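Local coordinates for Syntaxin1 (Monosiga brevicollis, PDB 2XHE), which probably acts as a SNAP receptor that binds other SNARE proteins and so takes part in membrane fusion during vesicle transport, at residues 54-59 with 98-103; 69-74 with 159-164; 107-112 with 233-238; 139-144 with 241-246. All coordinates share one frame; numbering follows the deposited sequence.

Interaction 1 of 4, residues 54-59 with 98-103; sequences RDNIED and SALGNK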
loop_
_atom_site.group_PDB
_atom_site.type_symbol
_atom_site.label_atom_id
_atom_site.label_comp_id
_atom_site.label_asym_id
_atom_site.label_seq_id
_atom_site.Cartn_x
_atom_site.Cartn_y
_atom_site.Cartn_z
ATOM N N ARG B 54 -2.246 -15.021 -22.348
ATOM C CA ARG B 54 -1.444 -15.513 -21.226
ATOM C C ARG B 54 -0.413 -16.515 -21.737
ATOM O O ARG B 54 0.784 -16.366 -21.485
ATOM C CB ARG B 54 -2.297 -16.160 -20.131
ATOM C CG ARG B 54 -3.308 -15.247 -19.484
ATOM C CD ARG B 54 -3.580 -15.645 -18.047
ATOM N NE ARG B 54 -3.896 -14.462 -17.262
ATOM C CZ ARG B 54 -4.994 -13.734 -17.431
ATOM N NH1 ARG B 54 -5.887 -14.102 -18.347
ATOM N NH2 ARG B 54 -5.198 -12.642 -16.688
ATOM N N ASP B 55 -0.888 -17.524 -22.468
ATOM C CA ASP B 55 -0.017 -18.572 -23.014
ATOM C C ASP B 55 1.103 -18.041 -23.912
ATOM O O ASP B 55 2.261 -18.424 -23.746
ATOM C CB ASP B 55 -0.829 -19.643 -23.753
ATOM C CG ASP B 55 -1.516 -20.620 -22.807
ATOM O OD1 ASP B 55 -1.152 -20.652 -21.613
ATOM O OD2 ASP B 55 -2.423 -21.351 -23.265
ATOM N N ASN B 56 0.762 -17.167 -24.857
ATOM C CA ASN B 56 1.767 -16.562 -25.718
ATOM C C ASN B 56 2.804 -15.796 -24.908
ATOM O O ASN B 56 4.007 -15.921 -25.170
ATOM C CB ASN B 56 1.124 -15.621 -26.735
ATOM C CG ASN B 56 0.356 -16.352 -27.810
ATOM O OD1 ASN B 56 0.360 -17.579 -27.866
ATOM N ND2 ASN B 56 -0.304 -15.598 -28.680
ATOM N N ILE B 57 2.336 -14.996 -23.941
ATOM C CA ILE B 57 3.225 -14.220 -23.072
ATOM C C ILE B 57 4.246 -15.133 -22.386
ATOM O O ILE B 57 5.453 -14.894 -22.474
ATOM C CB ILE B 57 2.448 -13.381 -22.014
ATOM C CG1 ILE B 57 1.810 -12.150 -22.645
ATOM C CG2 ILE B 57 3.360 -12.902 -20.890
ATOM C CD1 ILE B 57 0.915 -11.407 -21.680
ATOM N N GLU B 58 3.766 -16.182 -21.717
ATOM C CA GLU B 58 4.662 -17.184 -21.125
ATOM C C GLU B 58 5.648 -17.765 -22.155
ATOM O O GLU B 58 6.841 -17.889 -21.879
ATOM C CB GLU B 58 3.873 -18.308 -20.444
ATOM C CG GLU B 58 3.024 -17.868 -19.260
ATOM C CD GLU B 58 2.397 -19.046 -18.516
ATOM O OE1 GLU B 58 2.847 -20.198 -18.718
ATOM O OE2 GLU B 58 1.456 -18.819 -17.722
ATOM N N ASP B 59 5.149 -18.118 -23.339
ATOM C CA ASP B 59 6.012 -18.585 -24.421
ATOM C C ASP B 59 7.113 -17.568 -24.699
ATOM O O ASP B 59 8.300 -17.899 -24.634
ATOM C CB ASP B 59 5.204 -18.852 -25.694
ATOM C CG ASP B 59 4.430 -20.169 -25.637
ATOM O OD1 ASP B 59 4.730 -21.008 -24.755
ATOM O OD2 ASP B 59 3.520 -20.366 -26.479
ATOM N N SER B 98 8.322 -12.546 -32.395
ATOM C CA SER B 98 7.630 -11.530 -33.163
ATOM C C SER B 98 6.218 -11.974 -33.574
ATOM O O SER B 98 5.247 -11.248 -33.368
ATOM C CB SER B 98 8.478 -11.152 -34.379
ATOM O OG SER B 98 7.716 -10.445 -35.335
ATOM N N ALA B 99 6.105 -13.171 -34.147
ATOM C CA ALA B 99 4.808 -13.720 -34.545
ATOM C C ALA B 99 3.855 -13.858 -33.350
ATOM O O ALA B 99 2.651 -13.606 -33.468
ATOM C CB ALA B 99 4.994 -15.054 -35.245
ATOM N N LEU B 100 4.407 -14.269 -32.208
ATOM C CA LEU B 100 3.665 -14.335 -30.957
ATOM C C LEU B 100 3.292 -12.937 -30.467
ATOM O O LEU B 100 2.177 -12.707 -29.995
ATOM C CB LEU B 100 4.484 -15.059 -29.894
ATOM C CG LEU B 100 4.436 -16.585 -29.995
ATOM C CD1 LEU B 100 5.347 -17.242 -28.978
ATOM C CD2 LEU B 100 3.017 -17.029 -29.792
ATOM N N GLY B 101 4.235 -12.009 -30.587
ATOM C CA GLY B 101 3.987 -10.615 -30.275
ATOM C C GLY B 101 2.816 -10.022 -31.043
ATOM O O GLY B 101 1.899 -9.463 -30.443
ATOM N N ASN B 102 2.839 -10.142 -32.366
ATOM C CA ASN B 102 1.784 -9.575 -33.198
ATOM C C ASN B 102 0.406 -10.162 -32.924
ATOM O O ASN B 102 -0.602 -9.463 -33.026
ATOM C CB ASN B 102 2.140 -9.684 -34.682
ATOM C CG ASN B 102 3.282 -8.764 -35.067
ATOM O OD1 ASN B 102 4.290 -9.204 -35.621
ATOM N ND2 ASN B 102 3.139 -7.476 -34.753
ATOM N N LYS B 103 0.354 -11.442 -32.576
ATOM C CA LYS B 103 -0.924 -12.055 -32.262
ATOM C C LYS B 103 -1.460 -11.425 -30.984
ATOM O O LYS B 103 -2.608 -10.994 -30.931
ATOM C CB LYS B 103 -0.790 -13.576 -32.111
ATOM C CG LYS B 103 -1.833 -14.394 -32.899
ATOM C CD LYS B 103 -3.240 -14.239 -32.348
ATOM C CE LYS B 103 -4.274 -14.084 -33.463
ATOM N NZ LYS B 103 -4.457 -15.318 -34.276
#

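Interaction 2 of 4, residues 69-74 with 159-164; sequences QLHTES and AENKRR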
loop_
_atom_site.group_PDB
_atom_site.type_symbol
_atom_site.label_atom_id
_atom_site.label_comp_id
_atom_site.label_asym_id
_atom_site.label_seq_id
_atom_site.Cartn_x
_atom_site.Cartn_y
_atom_site.Cartn_z
ATOM N N GLN B 69 21.029 -16.271 -24.237
ATOM C CA GLN B 69 22.202 -17.128 -24.415
ATOM C C GLN B 69 22.727 -17.118 -25.848
ATOM O O GLN B 69 23.913 -16.880 -26.082
ATOM C CB GLN B 69 21.896 -18.563 -23.994
ATOM C CG GLN B 69 21.478 -18.695 -22.551
ATOM C CD GLN B 69 21.200 -20.129 -22.168
ATOM O OE1 GLN B 69 21.363 -21.044 -22.978
ATOM N NE2 GLN B 69 20.776 -20.337 -20.923
ATOM N N LEU B 70 21.843 -17.381 -26.805
ATOM C CA LEU B 70 22.236 -17.432 -28.210
ATOM C C LEU B 70 23.057 -16.216 -28.645
ATOM O O LEU B 70 23.852 -16.301 -29.581
ATOM C CB LEU B 70 21.008 -17.595 -29.110
ATOM C CG LEU B 70 20.224 -18.902 -28.995
ATOM C CD1 LEU B 70 19.155 -18.970 -30.076
ATOM C CD2 LEU B 70 21.162 -20.100 -29.090
ATOM N N HIS B 71 22.864 -15.090 -27.963
ATOM C CA HIS B 71 23.597 -13.865 -28.272
ATOM C C HIS B 71 24.998 -13.851 -27.667
ATOM O O HIS B 71 25.986 -13.639 -28.377
ATOM C CB HIS B 71 22.825 -12.637 -27.794
ATOM C CG HIS B 71 21.868 -12.094 -28.804
ATOM N ND1 HIS B 71 22.252 -11.750 -30.084
ATOM C CD2 HIS B 71 20.545 -11.818 -28.724
ATOM C CE1 HIS B 71 21.207 -11.296 -30.748
ATOM N NE2 HIS B 71 20.156 -11.328 -29.946
ATOM N N THR B 72 25.074 -14.061 -26.353
ATOM C CA THR B 72 26.350 -14.044 -25.640
ATOM C C THR B 72 27.183 -15.270 -25.992
ATOM O O THR B 72 28.357 -15.363 -25.631
ATOM C CB THR B 72 26.159 -13.988 -24.104
ATOM O OG1 THR B 72 25.448 -15.151 -23.659
ATOM C CG2 THR B 72 25.403 -12.716 -23.689
ATOM N N GLU B 73 26.559 -16.204 -26.702
ATOM C CA GLU B 73 27.224 -17.422 -27.140
ATOM C C GLU B 73 27.899 -17.207 -28.496
ATOM O O GLU B 73 28.873 -17.885 -28.829
ATOM C CB GLU B 73 26.217 -18.576 -27.202
ATOM C CG GLU B 73 26.834 -19.964 -27.319
ATOM C CD GLU B 73 25.792 -21.073 -27.302
ATOM O OE1 GLU B 73 24.785 -20.938 -26.569
ATOM O OE2 GLU B 73 25.983 -22.081 -28.021
ATOM N N SER B 74 27.387 -16.255 -29.274
ATOM C CA SER B 74 28.009 -15.901 -30.547
ATOM C C SER B 74 29.251 -15.038 -30.336
ATOM O O SER B 74 29.808 -14.497 -31.288
ATOM C CB SER B 74 27.018 -15.203 -31.483
ATOM O OG SER B 74 26.135 -16.131 -32.085
ATOM N N ALA B 159 18.919 -4.443 -27.116
ATOM C CA ALA B 159 19.819 -3.299 -27.012
ATOM C C ALA B 159 21.057 -3.608 -26.167
ATOM O O ALA B 159 22.149 -3.140 -26.472
ATOM C CB ALA B 159 19.085 -2.104 -26.453
ATOM N N GLU B 160 20.873 -4.391 -25.106
ATOM C CA GLU B 160 21.977 -4.819 -24.245
ATOM C C GLU B 160 23.044 -5.544 -25.051
ATOM O O GLU B 160 24.238 -5.289 -24.885
ATOM C CB GLU B 160 21.458 -5.735 -23.131
ATOM C CG GLU B 160 22.522 -6.367 -22.237
ATOM C CD GLU B 160 21.916 -7.153 -21.069
ATOM O OE1 GLU B 160 22.551 -8.124 -20.607
ATOM O OE2 GLU B 160 20.802 -6.803 -20.614
ATOM N N ASN B 161 22.601 -6.448 -25.923
ATOM C CA ASN B 161 23.508 -7.219 -26.768
ATOM C C ASN B 161 24.038 -6.422 -27.961
ATOM O O ASN B 161 25.177 -6.618 -28.374
ATOM C CB ASN B 161 22.857 -8.533 -27.237
ATOM C CG ASN B 161 23.140 -9.704 -26.294
ATOM O OD1 ASN B 161 22.220 -10.366 -25.810
ATOM N ND2 ASN B 161 24.415 -9.962 -26.035
ATOM N N LYS B 162 23.222 -5.519 -28.504
ATOM C CA LYS B 162 23.637 -4.717 -29.655
ATOM C C LYS B 162 24.739 -3.722 -29.297
ATOM O O LYS B 162 25.535 -3.323 -30.151
ATOM C CB LYS B 162 22.448 -3.973 -30.261
ATOM C CG LYS B 162 22.838 -2.999 -31.363
ATOM C CD LYS B 162 21.864 -1.846 -31.419
ATOM C CE LYS B 162 22.519 -0.585 -31.954
ATOM N NZ LYS B 162 21.773 0.632 -31.507
ATOM N N ARG B 163 24.774 -3.319 -28.031
ATOM C CA ARG B 163 25.795 -2.399 -27.545
ATOM C C ARG B 163 27.149 -3.104 -27.447
ATOM O O ARG B 163 28.177 -2.533 -27.809
ATOM C CB ARG B 163 25.381 -1.804 -26.194
ATOM C CG ARG B 163 26.439 -0.943 -25.516
ATOM C CD ARG B 163 25.827 -0.028 -24.449
ATOM N NE ARG B 163 24.684 -0.635 -23.765
ATOM C CZ ARG B 163 24.777 -1.587 -22.840
ATOM N NH1 ARG B 163 25.964 -2.064 -22.485
ATOM N NH2 ARG B 163 23.679 -2.072 -22.278
ATOM N N ARG B 164 27.140 -4.346 -26.970
ATOM C CA ARG B 164 28.364 -5.139 -26.876
ATOM C C ARG B 164 28.638 -5.936 -28.157
ATOM O O ARG B 164 29.730 -6.475 -28.336
ATOM C CB ARG B 164 28.329 -6.073 -25.661
ATOM C CG ARG B 164 27.182 -7.069 -25.662
ATOM C CD ARG B 164 27.502 -8.290 -24.806
ATOM N NE ARG B 164 27.857 -7.945 -23.430
ATOM C CZ ARG B 164 27.052 -8.102 -22.381
ATOM N NH1 ARG B 164 27.470 -7.761 -21.168
ATOM N NH2 ARG B 164 25.834 -8.604 -22.540
#

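Interaction 3 of 4, residues 107-112 with 233-238; sequences DLKQIE and FTDMST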
loop_
_atom_site.group_PDB
_atom_site.type_symbol
_atom_site.label_atom_id
_atom_site.label_comp_id
_atom_site.label_asym_id
_atom_site.label_seq_id
_atom_site.Cartn_x
_atom_site.Cartn_y
_atom_site.Cartn_z
ATOM N N ASP B 107 -4.924 -9.572 -30.640
ATOM C CA ASP B 107 -5.947 -10.050 -29.722
ATOM C C ASP B 107 -6.310 -8.925 -28.753
ATOM O O ASP B 107 -7.484 -8.725 -28.451
ATOM C CB ASP B 107 -5.501 -11.314 -28.962
ATOM C CG ASP B 107 -5.590 -12.590 -29.809
ATOM O OD1 ASP B 107 -6.406 -12.648 -30.756
ATOM O OD2 ASP B 107 -4.840 -13.547 -29.512
ATOM N N LEU B 108 -5.309 -8.182 -28.273
ATOM C CA LEU B 108 -5.582 -7.029 -27.407
ATOM C C LEU B 108 -6.443 -5.984 -28.124
ATOM O O LEU B 108 -7.529 -5.650 -27.651
ATOM C CB LEU B 108 -4.293 -6.394 -26.880
ATOM C CG LEU B 108 -3.568 -7.196 -25.803
ATOM C CD1 LEU B 108 -2.279 -6.509 -25.369
ATOM C CD2 LEU B 108 -4.485 -7.486 -24.614
ATOM N N LYS B 109 -5.964 -5.482 -29.265
ATOM C CA LYS B 109 -6.728 -4.509 -30.045
ATOM C C LYS B 109 -8.152 -4.978 -30.281
ATOM O O LYS B 109 -9.095 -4.206 -30.133
ATOM C CB LYS B 109 -6.040 -4.169 -31.370
ATOM C CG LYS B 109 -5.021 -3.040 -31.241
ATOM C CD LYS B 109 -4.288 -2.758 -32.542
ATOM C CE LYS B 109 -3.172 -1.738 -32.330
ATOM N NZ LYS B 109 -2.360 -1.523 -33.564
ATOM N N GLN B 110 -8.309 -6.248 -30.634
ATOM C CA GLN B 110 -9.634 -6.802 -30.872
ATOM C C GLN B 110 -10.520 -6.624 -29.631
ATOM O O GLN B 110 -11.692 -6.257 -29.746
ATOM C CB GLN B 110 -9.539 -8.274 -31.308
ATOM C CG GLN B 110 -10.885 -9.001 -31.484
ATOM C CD GLN B 110 -11.878 -8.237 -32.356
ATOM O OE1 GLN B 110 -11.490 -7.438 -33.219
ATOM N NE2 GLN B 110 -13.172 -8.480 -32.129
ATOM N N ILE B 111 -9.955 -6.855 -28.445
ATOM C CA ILE B 111 -10.725 -6.745 -27.206
ATOM C C ILE B 111 -11.037 -5.285 -26.886
ATOM O O ILE B 111 -12.097 -4.976 -26.335
ATOM C CB ILE B 111 -10.014 -7.403 -26.000
ATOM C CG1 ILE B 111 -9.603 -8.839 -26.334
ATOM C CG2 ILE B 111 -10.923 -7.397 -24.783
ATOM C CD1 ILE B 111 -8.978 -9.600 -25.167
ATOM N N GLU B 112 -10.112 -4.396 -27.243
ATOM C CA GLU B 112 -10.306 -2.966 -27.056
ATOM C C GLU B 112 -11.535 -2.515 -27.824
ATOM O O GLU B 112 -12.500 -2.041 -27.233
ATOM C CB GLU B 112 -9.088 -2.183 -27.533
ATOM C CG GLU B 112 -9.210 -0.689 -27.306
ATOM C CD GLU B 112 -8.240 0.100 -28.153
ATOM O OE1 GLU B 112 -7.521 -0.534 -28.961
ATOM O OE2 GLU B 112 -8.199 1.348 -28.016
ATOM N N PHE B 233 5.627 -0.357 -28.459
ATOM C CA PHE B 233 5.547 0.392 -27.218
ATOM C C PHE B 233 4.804 1.704 -27.426
ATOM O O PHE B 233 4.059 2.150 -26.550
ATOM C CB PHE B 233 6.943 0.661 -26.657
ATOM C CG PHE B 233 7.616 -0.555 -26.073
ATOM C CD1 PHE B 233 6.954 -1.372 -25.169
ATOM C CD2 PHE B 233 8.926 -0.857 -26.398
ATOM C CE1 PHE B 233 7.579 -2.468 -24.618
ATOM C CE2 PHE B 233 9.552 -1.943 -25.852
ATOM C CZ PHE B 233 8.875 -2.758 -24.965
ATOM N N THR B 234 4.994 2.317 -28.589
ATOM C CA THR B 234 4.374 3.609 -28.843
ATOM C C THR B 234 2.843 3.554 -28.770
ATOM O O THR B 234 2.233 4.221 -27.930
ATOM C CB THR B 234 4.832 4.229 -30.172
ATOM O OG1 THR B 234 6.254 4.421 -30.150
ATOM C CG2 THR B 234 4.159 5.563 -30.372
ATOM N N ASP B 235 2.217 2.761 -29.631
ATOM C CA ASP B 235 0.761 2.670 -29.593
ATOM C C ASP B 235 0.256 1.814 -28.425
ATOM O O ASP B 235 -0.951 1.740 -28.195
ATOM C CB ASP B 235 0.172 2.201 -30.932
ATOM C CG ASP B 235 0.320 0.715 -31.149
ATOM O OD1 ASP B 235 1.424 0.283 -31.545
ATOM O OD2 ASP B 235 -0.670 -0.020 -30.935
ATOM N N MET B 236 1.165 1.180 -27.684
ATOM C CA MET B 236 0.758 0.467 -26.473
ATOM C C MET B 236 0.640 1.440 -25.309
ATOM O O MET B 236 -0.204 1.269 -24.428
ATOM C CB MET B 236 1.716 -0.676 -26.117
ATOM C CG MET B 236 1.576 -1.957 -26.973
ATOM S SD MET B 236 -0.064 -2.743 -27.117
ATOM C CE MET B 236 -0.617 -2.746 -25.401
ATOM N N SER B 237 1.492 2.462 -25.316
ATOM C CA SER B 237 1.472 3.486 -24.283
ATOM C C SER B 237 0.236 4.344 -24.434
ATOM O O SER B 237 -0.566 4.442 -23.518
ATOM C CB SER B 237 2.726 4.352 -24.350
ATOM O OG SER B 237 3.884 3.567 -24.130
ATOM N N THR B 238 0.068 4.957 -25.596
ATOM C CA THR B 238 -1.097 5.808 -25.811
ATOM C C THR B 238 -2.393 4.993 -25.718
ATOM O O THR B 238 -3.491 5.552 -25.704
ATOM C CB THR B 238 -1.026 6.536 -27.173
ATOM O OG1 THR B 238 -1.627 5.721 -28.189
ATOM C CG2 THR B 238 0.432 6.855 -27.538
#

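Interaction 4 of 4, residues 139-144 with 241-246; sequences QHSSLS and ASQGEM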
loop_
_atom_site.group_PDB
_atom_site.type_symbol
_atom_site.label_atom_id
_atom_site.label_comp_id
_atom_site.label_asym_id
_atom_site.label_seq_id
_atom_site.Cartn_x
_atom_site.Cartn_y
_atom_site.Cartn_z
ATOM N N GLN B 139 -9.388 -7.775 -17.455
ATOM C CA GLN B 139 -8.552 -8.655 -18.274
ATOM C C GLN B 139 -7.718 -7.840 -19.264
ATOM O O GLN B 139 -6.502 -8.034 -19.398
ATOM C CB GLN B 139 -9.404 -9.667 -19.060
ATOM C CG GLN B 139 -10.125 -10.739 -18.237
ATOM C CD GLN B 139 -9.189 -11.785 -17.641
ATOM O OE1 GLN B 139 -7.992 -11.817 -17.928
ATOM N NE2 GLN B 139 -9.740 -12.640 -16.796
ATOM N N HIS B 140 -8.385 -6.934 -19.970
ATOM C CA HIS B 140 -7.722 -6.140 -20.996
ATOM C C HIS B 140 -6.576 -5.315 -20.409
ATOM O O HIS B 140 -5.479 -5.264 -20.976
ATOM C CB HIS B 140 -8.730 -5.231 -21.699
ATOM C CG HIS B 140 -8.152 -4.473 -22.853
ATOM N ND1 HIS B 140 -6.847 -4.627 -23.263
ATOM C CD2 HIS B 140 -8.701 -3.557 -23.683
ATOM C CE1 HIS B 140 -6.614 -3.836 -24.297
ATOM N NE2 HIS B 140 -7.725 -3.178 -24.573
ATOM N N SER B 141 -6.838 -4.674 -19.268
ATOM C CA SER B 141 -5.845 -3.844 -18.603
ATOM C C SER B 141 -4.674 -4.674 -18.110
ATOM O O SER B 141 -3.522 -4.435 -18.478
ATOM C CB SER B 141 -6.473 -3.103 -17.429
ATOM O OG SER B 141 -7.402 -2.138 -17.893
ATOM N N SER B 142 -4.977 -5.655 -17.272
ATOM C CA SER B 142 -3.945 -6.485 -16.674
ATOM C C SER B 142 -2.948 -7.036 -17.710
ATOM O O SER B 142 -1.730 -6.967 -17.513
ATOM C CB SER B 142 -4.590 -7.620 -15.883
ATOM O OG SER B 142 -3.605 -8.402 -15.232
ATOM N N LEU B 143 -3.466 -7.574 -18.810
ATOM C CA LEU B 143 -2.629 -8.270 -19.782
ATOM C C LEU B 143 -1.792 -7.314 -20.634
ATOM O O LEU B 143 -0.642 -7.617 -20.985
ATOM C CB LEU B 143 -3.483 -9.188 -20.674
ATOM C CG LEU B 143 -4.108 -10.403 -19.979
ATOM C CD1 LEU B 143 -5.130 -11.084 -20.872
ATOM C CD2 LEU B 143 -3.035 -11.392 -19.536
ATOM N N SER B 144 -2.366 -6.167 -20.976
ATOM C CA SER B 144 -1.611 -5.159 -21.697
ATOM C C SER B 144 -0.376 -4.773 -20.897
ATOM O O SER B 144 0.715 -4.648 -21.445
ATOM C CB SER B 144 -2.477 -3.944 -21.975
ATOM O OG SER B 144 -3.591 -4.318 -22.757
ATOM N N ALA B 241 -3.916 5.378 -22.315
ATOM C CA ALA B 241 -4.595 6.657 -22.184
ATOM C C ALA B 241 -6.093 6.397 -22.228
ATOM O O ALA B 241 -6.539 5.424 -22.836
ATOM C CB ALA B 241 -4.184 7.603 -23.304
ATOM N N SER B 242 -6.865 7.265 -21.580
ATOM C CA SER B 242 -8.311 7.080 -21.467
ATOM C C SER B 242 -8.673 5.655 -21.035
ATOM O O SER B 242 -9.775 5.174 -21.301
ATOM C CB SER B 242 -9.026 7.462 -22.770
ATOM O OG SER B 242 -8.518 6.742 -23.880
ATOM N N GLN B 243 -7.729 4.991 -20.371
ATOM C CA GLN B 243 -7.963 3.683 -19.772
ATOM C C GLN B 243 -7.255 3.621 -18.428
ATOM O O GLN B 243 -6.198 4.223 -18.244
ATOM C CB GLN B 243 -7.459 2.559 -20.682
ATOM C CG GLN B 243 -7.548 1.165 -20.069
ATOM C CD GLN B 243 -7.143 0.063 -21.043
ATOM O OE1 GLN B 243 -6.457 -0.890 -20.669
ATOM N NE2 GLN B 243 -7.564 0.192 -22.299
ATOM N N GLY B 244 -7.854 2.911 -17.482
ATOM C CA GLY B 244 -7.221 2.680 -16.199
ATOM C C GLY B 244 -6.875 3.899 -15.359
ATOM O O GLY B 244 -7.744 4.716 -15.040
ATOM N N GLU B 245 -5.593 4.003 -15.007
ATOM C CA GLU B 245 -5.093 4.920 -13.972
ATOM C C GLU B 245 -5.514 4.448 -12.571
ATOM O O GLU B 245 -4.817 4.696 -11.577
ATOM C CB GLU B 245 -5.533 6.372 -14.224
ATOM C CG GLU B 245 -6.730 6.835 -13.387
ATOM C CD GLU B 245 -7.048 8.319 -13.558
ATOM O OE1 GLU B 245 -6.173 9.070 -14.040
ATOM O OE2 GLU B 245 -8.172 8.735 -13.204
ATOM N N MET B 246 -6.639 3.732 -12.521
ATOM C CA MET B 246 -7.305 3.373 -11.274
ATOM C C MET B 246 -7.879 1.946 -11.317
ATOM O O MET B 246 -8.285 1.397 -10.284
ATOM C CB MET B 246 -8.428 4.382 -10.999
ATOM C CG MET B 246 -8.847 4.487 -9.543
ATOM S SD MET B 246 -7.540 5.051 -8.422
ATOM C CE MET B 246 -7.783 6.823 -8.438
#

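Interaction 1 of 4, residues 54-59 with 98-103
Leu-100 reaches from helix 80-116 to fit between Asn-56 and Asp-59, which lie three residues apart on helix 44-72. The contact belongs to the antiparallel helical bundle of the syntaxin N-terminal region (the Habc domain of the family) and offers a worked example of two long helices meeting through few side chains. Their axes approach to 9.7 Å over the short segments, with their directions 152° apart, and the backbones come nearest at Asn-56 and Leu-100.

The main interaction is van der Waals packing by the two leucine methyls, each with its own partner. With CG beside the backbone N (chi1 -81°) and the chain extended at chi2, the branch opens toward helix 44-72. CD2 lies against the flat amide of Asn-56, 3.4 Å from its CG, while CD1 meets the methylene of Asp-59, 3.7 Å from CB. The aspartate thus contributes a carbon to the packing, and no salt bridge or hydrogen bond crosses between the segments.

Contacts of mixed character lie at the margin. Lys-103 starts toward the opposite helix and then bends away, so that its methylene root does the touching and its ammonium end does not. Further along the same two helices, Asn-56 also touches Ile-104 and Leu-100 touches Ile-60. On another side of helix 44-72, Ile-57 packs on Val-150 of helix 131-171, bringing the third helix into the bundle. At the marginal contact, Asn-56 ND2 stands 4.0 Å from Lys-103 CB.

Interaction 2 of 4, residues 69-74 with 159-164
His-71 meets Asn-161 from its first side-chain carbon onward. CB rests against the amide group of the asparagine, 3.3 Å from Asn-161 CG. One bond further out, His-71 CG is 3.7 Å from that same amide carbon, and CD2 still lies within 4.1 Å of Asn-161 CG. Over the ring itself sits the asparagine methylene: Asn-161 CB is 4.3 Å from the ring centroid and 21° off the normal, a CH-pi contact over one face. Ring and amide are not stacked flat, for their planes are turned 36° apart.

The pair joins the C-terminal end of helix 44-72 to helix 131-171 in the helical bundle of the syntaxin N-terminal region, with Met-94 of helix 80-116 and Leu-222 of helix 214-237 also touching the histidine. At the tip, His-71 NE2 finds its polar partner in the side chain of Gln-158, one helical turn from Asn-161. Replacing Asn-161 by a glycine would probably leave one face of the imidazole without its methylene cover and open a gap beside His-71 CB. Toward the exposed margin, the Thr-72 side chain crosses that of Asn-161 at about a right angle, and its CG2 approaches Arg-164 NH2 at 4.3 Å.

Interaction 3 of 4, residues 107-112 with 233-238
Leu-108 and Lys-109, neighbours on helix 80-116, meet Met-236 and Asp-235 of helix 214-237, making an apolar contact beside a charged one. Leu-108 comes first and is buried. Its CD1 touches the terminal methyl of Met-236, 4.1 Å from CE, where the two side chains cross at about a right angle. The methionine chain bends at chi2 (-54°) and again at chi3, which carries its end nearer to the leucine than its root would suggest. Ser-144 of helix 131-171 touches both side chains.

Here the region of SNARE homology lies along the N-terminal bundle, consistent with the closed conformation known for syntaxin-1 relatives. Next in sequence, Lys-109 extends fully beyond CG and crosses the aspartate at about a right angle. Lys-109 NZ lies 3.5 Å from Asp-235 OD2 in a salt bridge. The lysine CE sits beside the same oxygen. The other carboxylate oxygen, OD1, is bridged to Arg-105, so Asp-235 links two basic residues one turn apart, and its single negative charge is probably shared between them. Three residues beyond Lys-109, Glu-112 points its CB toward helix 214-237, though it packs instead on His-140 of helix 131-171.

Interaction 4 of 4, residues 139-144 with 241-246
Gln-243 brings its extended side chain from the loop after helix 214-237 onto Ser-141 and His-140, two buried residues of helix 131-171. The close part of the contact is its amide end. Set by a CG anti to the backbone N (chi1 174°), the chain runs out until OE1 comes within 3.2 Å of Ser-141 OG, whose stronger polar partner is the backbone oxygen of Gln-137. The amide nitrogen instead lies over one face of the imidazole, with Gln-243 NE2 4.1 Å from His-140 NE2 and the two planes 62° apart. Behind this surface, Ser-144 OG bonds to His-140 O at 2.8 Å, on the opposite face of that carbonyl from Ser-144 N.

The backbones come nearest at Gly-244, whose CA is 7.1 Å from Ser-141 CA. The outer side is looser: Ser-242 is exposed and poorly ordered. Because one side chain supplies nearly all the contact, an alanine in place of Gln-243 would probably leave the His-140 face without its amide, Ser-141 OG without that oxygen and the loop less closely held. An irregular chain thus follows the SNARE-homology helix across the N-terminal bundle, a course consistent with the closed form of syntaxin.

Interactions 1 and 2 both tie helix 44-72 to a partner within the N-terminal bundle, yet lie 22 Å apart between centres and use different chemistry: leucine methyls in one, a methylene over an imidazole in the other. Both are only partly buried, with exposed residues at their margins. Interactions 3 and 4 instead attach the SNARE-homology region, first by its helix and then by the following loop. They adjoin, as Glu-112 and Leu-108 pack against His-140 and Ser-144. Interaction 3 combines an inner apolar contact with an outer salt bridge, whereas interaction 4 is buried and polar. Arg-54, probably hydrogen-bonded to Gln-139, joins the segments of interactions 1 and 4.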